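Local coordinates for protein alpha,alpha-trehalose-phosphate synthase (UDP-forming) (Burkholderia multivorans, PDB 5UOF) that belongs to the trehalose-phosphate synthases, glycosyltransferases of family 20 built on the two-domain GT-B fold, at residues A[234-246]-A[373-385]. Sequence-based numbering, arbitrary orientation. Where two conformers were deposited one is given.
Sequences PIGVYPDAIAQAA and GMNLVAKEYVASQ. With NA (sodium ion), chain C.
P239 and A383 bring their CA atoms within 4.7 Å where helices 239-246 and 376-384 cross, their axes 8.1 Å apart at closest approach and 63° between their directions. Single methyls on A383 and A243 permit this: the CB of A383 lies against P239, whose missing N-H costs nothing in a first helical turn, and is flanked by CG2 of I242, while the methyl of A243 meets A383 O at 3.3 Å. I242 spans the junction with both branches. Its CG2, anti to the backbone N, reaches S384 OG, whose own hydrogen bond goes to E380 O; the side chains of I242 and E380 cross at about a right angle, CD1 resting on CG, and the carboxylate beyond pairs with R352. Ahead of helix 239-246, V237 sets CG1 against K379 CB (4.0 Å); bent M374 brings CE to P234 CB. K379 runs extended beyond CG, so that NZ reaches I235 O at 2.8 Å, 45° above the carbonyl plane; E404 supplies its salt bridge. Chain leaving the ten-stranded sheet thus packs on the helix between strands 364-367 and 392-396 of the other GT-B sheet, implying a close-fitting, largely apolar crossing bordered by a buried lysine that ties loop carbonyl to carboxylate.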
ATOM      1  N   PRO A 234       7.195  13.605 -16.679  1.00 12.43           N
ATOM      2  CA  PRO A 234       5.990  14.201 -16.072  1.00 12.32           C
ATOM      3  C   PRO A 234       5.202  15.028 -17.083  1.00 15.07           C
ATOM      4  O   PRO A 234       5.755  15.884 -17.769  1.00 18.42           O
ATOM      5  CB  PRO A 234       6.557  15.077 -14.945  1.00 15.75           C
ATOM      6  CG  PRO A 234       8.021  15.251 -15.254  1.00 16.77           C
ATOM      7  CD  PRO A 234       8.423  13.977 -15.958  1.00 14.56           C
ATOM      8  N   ILE A 235       3.901  14.762 -17.173  1.00 11.77           N
ATOM      9  CA  ILE A 235       3.043  15.436 -18.148  1.00 12.26           C
ATOM     10  C   ILE A 235       2.700  16.831 -17.643  1.00 16.16           C
ATOM     11  O   ILE A 235       2.206  16.995 -16.519  1.00 13.63           O
ATOM     12  CB  ILE A 235       1.763  14.623 -18.405  1.00 15.82           C
ATOM     13  CG1 ILE A 235       2.095  13.291 -19.076  1.00 17.01           C
ATOM     14  CG2 ILE A 235       0.784  15.421 -19.274  1.00 19.45           C
ATOM     15  CD1 ILE A 235       0.856  12.489 -19.497  1.00 15.75           C
ATOM     16  N   GLY A 236       2.923  17.839 -18.487  1.00 15.82           N
ATOM     17  CA  GLY A 236       2.602  19.204 -18.154  1.00 13.67           C
ATOM     18  C   GLY A 236       1.432  19.742 -18.951  1.00 15.87           C
ATOM     19  O   GLY A 236       0.635  18.992 -19.534  1.00 16.46           O
ATOM     20  N   VAL A 237       1.329  21.070 -18.981  1.00 15.30           N
ATOM     21  CA  VAL A 237       0.249  21.766 -19.672  1.00 12.02           C
ATOM     22  C   VAL A 237       0.870  22.871 -20.515  1.00 12.82           C
ATOM     23  O   VAL A 237       2.098  22.970 -20.612  1.00 15.23           O
ATOM     24  CB  VAL A 237      -0.779  22.344 -18.683  1.00 15.86           C
ATOM     25  CG1 VAL A 237      -1.386  21.230 -17.836  1.00 15.26           C
ATOM     26  CG2 VAL A 237      -0.122  23.405 -17.794  1.00 11.32           C
ATOM     27  N   TYR A 238       0.040  23.699 -21.147  1.00 13.32           N
ATOM     28  CA  TYR A 238       0.532  24.915 -21.794  1.00 14.23           C
ATOM     29  C   TYR A 238       0.050  26.098 -20.968  1.00 14.36           C
ATOM     30  O   TYR A 238      -1.058  26.607 -21.185  1.00 13.78           O
ATOM     31  CB  TYR A 238       0.054  25.024 -23.246  1.00 17.01           C
ATOM     32  CG  TYR A 238       0.716  24.024 -24.176  1.00 16.94           C
ATOM     33  CD1 TYR A 238       2.081  24.077 -24.423  1.00 23.01           C
ATOM     34  CD2 TYR A 238      -0.032  23.056 -24.831  1.00 20.38           C
ATOM     35  CE1 TYR A 238       2.695  23.176 -25.288  1.00 25.01           C
ATOM     36  CE2 TYR A 238       0.570  22.152 -25.692  1.00 20.98           C
ATOM     37  CZ  TYR A 238       1.934  22.218 -25.918  1.00 25.93           C
ATOM     38  OH  TYR A 238       2.547  21.328 -26.786  1.00 28.62           O
ATOM     39  N   PRO A 239       0.837  26.558 -19.991  1.00 17.18           N
ATOM     40  CA  PRO A 239       0.284  27.488 -18.998  1.00 18.24           C
ATOM     41  C   PRO A 239      -0.112  28.833 -19.575  1.00 14.54           C
ATOM     42  O   PRO A 239      -1.117  29.402 -19.133  1.00 15.80           O
ATOM     43  CB  PRO A 239       1.413  27.611 -17.959  1.00 20.19           C
ATOM     44  CG  PRO A 239       2.651  27.189 -18.679  1.00 18.55           C
ATOM     45  CD  PRO A 239       2.224  26.171 -19.692  1.00 19.02           C
ATOM     46  N   ASP A 240       0.638  29.357 -20.553  1.00 16.31           N
ATOM     47  CA  ASP A 240       0.265  30.641 -21.140  1.00 21.41           C
ATOM     48  C   ASP A 240      -1.048  30.529 -21.910  1.00 17.09           C
ATOM     49  O   ASP A 240      -1.874  31.449 -21.882  1.00 17.99           O
ATOM     50  CB  ASP A 240       1.389  31.159 -22.040  1.00 26.24           C
ATOM     51  CG  ASP A 240       2.694  31.398 -21.278  1.00 36.10           C
ATOM     52  OD1 ASP A 240       2.665  31.505 -20.032  1.00 29.30           O
ATOM     53  OD2 ASP A 240       3.755  31.494 -21.935  1.00 43.27           O
ATOM     54  N   ALA A 241      -1.272  29.392 -22.573  1.00 15.51           N
ATOM     55  CA  ALA A 241      -2.524  29.184 -23.294  1.00 18.59           C
ATOM     56  C   ALA A 241      -3.706  29.080 -22.339  1.00 18.58           C
ATOM     57  O   ALA A 241      -4.789  29.603 -22.629  1.00 17.75           O
ATOM     58  CB  ALA A 241      -2.425  27.931 -24.166  1.00 17.81           C
ATOM     59  N   ILE A 242      -3.520  28.406 -21.197  1.00 14.49           N
ATOM     60  CA  ILE A 242      -4.582  28.320 -20.201  1.00 13.25           C
ATOM     61  C   ILE A 242      -4.921  29.701 -19.658  1.00 13.96           C
ATOM     62  O   ILE A 242      -6.098  30.059 -19.518  1.00 14.27           O
ATOM     63  CB  ILE A 242      -4.171  27.338 -19.088  1.00 12.38           C
ATOM     64  CG1 ILE A 242      -4.199  25.906 -19.645  1.00 16.98           C
ATOM     65  CG2 ILE A 242      -5.074  27.483 -17.870  1.00 14.08           C
ATOM     66  CD1 ILE A 242      -3.552  24.864 -18.754  1.00 15.78           C
ATOM     67  N   ALA A 243      -3.902  30.504 -19.346  1.00 15.58           N
ATOM     68  CA  ALA A 243      -4.167  31.824 -18.780  1.00 20.21           C
ATOM     69  C   ALA A 243      -4.944  32.688 -19.763  1.00 14.45           C
ATOM     70  O   ALA A 243      -5.885  33.395 -19.379  1.00 14.49           O
ATOM     71  CB  ALA A 243      -2.858  32.506 -18.388  1.00 17.71           C
ATOM     72  N   GLN A 244      -4.565  32.636 -21.038  1.00 15.23           N
ATOM     73  CA  GLN A 244      -5.269  33.406 -22.059  0.51 19.16           C
ATOM     74  C   GLN A 244      -6.717  32.953 -22.182  1.00 19.91           C
ATOM     75  O   GLN A 244      -7.634  33.779 -22.297  1.00 20.14           O
ATOM     76  CB  GLN A 244      -4.549  33.273 -23.404  0.51 22.18           C
ATOM     77  CG  GLN A 244      -5.257  33.954 -24.562  0.51 18.11           C
ATOM     78  CD  GLN A 244      -4.613  33.660 -25.917  0.51 23.54           C
ATOM     79  OE1 GLN A 244      -4.234  32.525 -26.207  0.51 26.94           O
ATOM     80  NE2 GLN A 244      -4.488  34.687 -26.748  0.51 22.99           N
ATOM     81  N   ALA A 245      -6.944  31.630 -22.147  1.00 16.95           N
ATOM     82  CA  ALA A 245      -8.303  31.105 -22.230  1.00 16.98           C
ATOM     83  C   ALA A 245      -9.133  31.547 -21.037  1.00 19.60           C
ATOM     84  O   ALA A 245     -10.298  31.932 -21.192  1.00 19.73           O
ATOM     85  CB  ALA A 245      -8.278  29.579 -22.319  1.00 19.09           C
ATOM     86  N   ALA A 246      -8.554  31.484 -19.836  1.00 14.08           N
ATOM     87  CA  ALA A 246      -9.281  31.901 -18.643  1.00 13.79           C
ATOM     88  C   ALA A 246      -9.746  33.346 -18.781  1.00 17.80           C
ATOM     89  O   ALA A 246     -10.916  33.658 -18.533  1.00 18.37           O
ATOM     90  CB  ALA A 246      -8.401  31.713 -17.407  1.00 13.47           C
ATOM     91  N   GLY A 373      -1.405   9.910 -10.205  1.00 11.60           N
ATOM     92  CA  GLY A 373      -0.185   9.833 -10.994  1.00 11.54           C
ATOM     93  C   GLY A 373       0.438  11.192 -11.256  1.00  9.55           C
ATOM     94  O   GLY A 373       1.666  11.316 -11.340  1.00 10.95           O
ATOM     95  N   MET A 374      -0.393  12.219 -11.426  1.00  9.00           N
ATOM     96  CA  MET A 374       0.120  13.555 -11.704  1.00 10.53           C
ATOM     97  C   MET A 374      -0.832  14.592 -11.127  1.00 12.19           C
ATOM     98  O   MET A 374      -0.502  15.246 -10.135  1.00 12.77           O
ATOM     99  CB  MET A 374       0.327  13.743 -13.221  1.00 12.24           C
ATOM    100  CG  MET A 374       0.818  15.141 -13.635  1.00 15.27           C
ATOM    101  SD  MET A 374       2.319  15.647 -12.757  1.00 13.02           S
ATOM    102  CE  MET A 374       3.459  14.316 -13.166  1.00 12.55           C
ATOM    103  N   ASN A 375      -2.023  14.696 -11.729  1.00 12.90           N
ATOM    104  CA  ASN A 375      -3.107  15.637 -11.450  1.00  8.63           C
ATOM    105  C   ASN A 375      -2.911  16.914 -12.253  1.00 12.12           C
ATOM    106  O   ASN A 375      -2.195  17.835 -11.836  1.00 11.68           O
ATOM    107  CB  ASN A 375      -3.274  15.971  -9.965  1.00 11.96           C
ATOM    108  CG  ASN A 375      -4.613  16.602  -9.692  1.00 12.79           C
ATOM    109  OD1 ASN A 375      -4.860  17.727 -10.116  1.00 16.02           O
ATOM    110  ND2 ASN A 375      -5.506  15.866  -9.041  1.00 12.42           N
ATOM    111  N   LEU A 376      -3.565  16.977 -13.412  1.00 10.85           N
ATOM    112  CA  LEU A 376      -3.459  18.158 -14.257  1.00 12.14           C
ATOM    113  C   LEU A 376      -4.332  19.309 -13.772  1.00 13.69           C
ATOM    114  O   LEU A 376      -4.040  20.467 -14.094  1.00 13.36           O
ATOM    115  CB  LEU A 376      -3.806  17.793 -15.706  1.00 13.58           C
ATOM    116  CG  LEU A 376      -2.856  16.753 -16.325  1.00 14.36           C
ATOM    117  CD1 LEU A 376      -3.357  16.304 -17.689  1.00 20.94           C
ATOM    118  CD2 LEU A 376      -1.430  17.294 -16.431  1.00 17.23           C
ATOM    119  N   VAL A 377      -5.377  19.033 -12.988  1.00 11.45           N
ATOM    120  CA  VAL A 377      -6.147  20.134 -12.406  1.00 10.80           C
ATOM    121  C   VAL A 377      -5.246  21.032 -11.565  1.00 12.32           C
ATOM    122  O   VAL A 377      -5.368  22.257 -11.612  1.00 12.16           O
ATOM    123  CB  VAL A 377      -7.348  19.596 -11.600  1.00 14.78           C
ATOM    124  CG1 VAL A 377      -7.887  20.654 -10.645  1.00 13.67           C
ATOM    125  CG2 VAL A 377      -8.445  19.131 -12.555  1.00 20.63           C
ATOM    126  N   ALA A 378      -4.307  20.447 -10.806  1.00  8.93           N
ATOM    127  CA  ALA A 378      -3.393  21.283 -10.023  1.00 10.85           C
ATOM    128  C   ALA A 378      -2.594  22.229 -10.921  1.00 12.00           C
ATOM    129  O   ALA A 378      -2.432  23.411 -10.602  1.00 10.91           O
ATOM    130  CB  ALA A 378      -2.455  20.408  -9.189  1.00 11.28           C
ATOM    131  N   LYS A 379      -2.112  21.732 -12.065  1.00  8.95           N
ATOM    132  CA  LYS A 379      -1.320  22.573 -12.955  1.00  7.95           C
ATOM    133  C   LYS A 379      -2.200  23.601 -13.654  1.00 12.89           C
ATOM    134  O   LYS A 379      -1.804  24.769 -13.807  1.00 12.62           O
ATOM    135  CB  LYS A 379      -0.576  21.693 -13.971  1.00 11.40           C
ATOM    136  CG  LYS A 379       0.379  20.684 -13.293  1.00 12.73           C
ATOM    137  CD  LYS A 379       1.309  20.007 -14.282  1.00 11.71           C
ATOM    138  CE  LYS A 379       2.400  19.188 -13.543  1.00 12.83           C
ATOM    139  NZ  LYS A 379       3.379  18.538 -14.486  1.00 12.29           N
ATOM    140  N   GLU A 380      -3.394  23.181 -14.083  1.00 10.79           N
ATOM    141  CA  GLU A 380      -4.357  24.096 -14.692  1.00 12.78           C
ATOM    142  C   GLU A 380      -4.768  25.193 -13.722  1.00 12.56           C
ATOM    143  O   GLU A 380      -4.963  26.350 -14.130  1.00 12.10           O
ATOM    144  CB  GLU A 380      -5.598  23.334 -15.149  1.00 10.84           C
ATOM    145  CG  GLU A 380      -5.328  22.383 -16.300  1.00 10.52           C
ATOM    146  CD  GLU A 380      -6.391  21.305 -16.446  1.00 19.59           C
ATOM    147  OE1 GLU A 380      -7.385  21.329 -15.696  1.00 17.42           O
ATOM    148  OE2 GLU A 380      -6.234  20.438 -17.327  1.00 19.36           O
ATOM    149  N   TYR A 381      -4.917  24.846 -12.439  1.00 11.99           N
ATOM    150  CA  TYR A 381      -5.278  25.852 -11.448  1.00 11.01           C
ATOM    151  C   TYR A 381      -4.232  26.963 -11.399  1.00 11.14           C
ATOM    152  O   TYR A 381      -4.563  28.152 -11.490  1.00 10.18           O
ATOM    153  CB  TYR A 381      -5.457  25.210 -10.061  1.00  7.87           C
ATOM    154  CG  TYR A 381      -5.905  26.275  -9.101  1.00 11.14           C
ATOM    155  CD1 TYR A 381      -7.238  26.655  -9.048  1.00 13.57           C
ATOM    156  CD2 TYR A 381      -4.979  26.970  -8.325  1.00 12.75           C
ATOM    157  CE1 TYR A 381      -7.650  27.683  -8.220  1.00 13.97           C
ATOM    158  CE2 TYR A 381      -5.384  27.992  -7.473  1.00  9.80           C
ATOM    159  CZ  TYR A 381      -6.727  28.350  -7.438  1.00 10.91           C
ATOM    160  OH  TYR A 381      -7.140  29.384  -6.630  1.00 12.47           O
ATOM    161  N   VAL A 382      -2.957  26.592 -11.267  1.00 10.49           N
ATOM    162  CA  VAL A 382      -1.891  27.595 -11.215  1.00 10.34           C
ATOM    163  C   VAL A 382      -1.873  28.408 -12.501  1.00 11.57           C
ATOM    164  O   VAL A 382      -1.818  29.646 -12.483  1.00 11.98           O
ATOM    165  CB  VAL A 382      -0.535  26.912 -10.966  1.00 12.67           C
ATOM    166  CG1 VAL A 382       0.623  27.906 -11.107  1.00 12.99           C
ATOM    167  CG2 VAL A 382      -0.514  26.244  -9.589  1.00 10.80           C
ATOM    168  N   ALA A 383      -1.922  27.715 -13.645  1.00 11.53           N
ATOM    169  CA  ALA A 383      -1.806  28.412 -14.925  1.00  9.52           C
ATOM    170  C   ALA A 383      -2.922  29.430 -15.129  1.00 15.05           C
ATOM    171  O   ALA A 383      -2.747  30.408 -15.870  1.00 15.16           O
ATOM    172  CB  ALA A 383      -1.802  27.393 -16.069  1.00 13.48           C
ATOM    173  N   SER A 384      -4.075  29.221 -14.495  1.00 10.02           N
ATOM    174  CA  SER A 384      -5.210  30.113 -14.685  1.00 11.20           C
ATOM    175  C   SER A 384      -5.089  31.418 -13.900  1.00 13.21           C
ATOM    176  O   SER A 384      -5.845  32.355 -14.174  1.00 11.59           O
ATOM    177  CB  SER A 384      -6.505  29.392 -14.279  1.00 11.10           C
ATOM    178  OG  SER A 384      -6.771  28.287 -15.127  1.00 13.27           O
ATOM    179  N   GLN A 385      -4.176  31.513 -12.941  1.00 12.59           N
ATOM    180  CA  GLN A 385      -4.225  32.629 -12.001  1.00  9.98           C
ATOM    181  C   GLN A 385      -3.749  33.935 -12.617  1.00 12.35           C
ATOM    182  O   GLN A 385      -2.869  33.966 -13.484  1.00 12.55           O
ATOM    183  CB  GLN A 385      -3.376  32.329 -10.765  1.00  8.41           C
ATOM    184  CG  GLN A 385      -3.864  31.085 -10.035  1.00 10.10           C
ATOM    185  CD  GLN A 385      -5.338  31.191  -9.677  1.00 14.09           C
ATOM    186  OE1 GLN A 385      -5.766  32.152  -9.018  1.00 12.16           O
ATOM    187  NE2 GLN A 385      -6.131  30.229 -10.138  1.00  9.32           N
TER
HETATM  188 NA    NA C 501      -7.478  33.631  -8.486  1.00 14.93          NA
HETATM  189  O   HOH W   1      -6.266  35.307  -9.778  1.00 14.35           O
HETATM  190  O   HOH W   2      -6.875  35.097  -6.507  1.00 21.41           O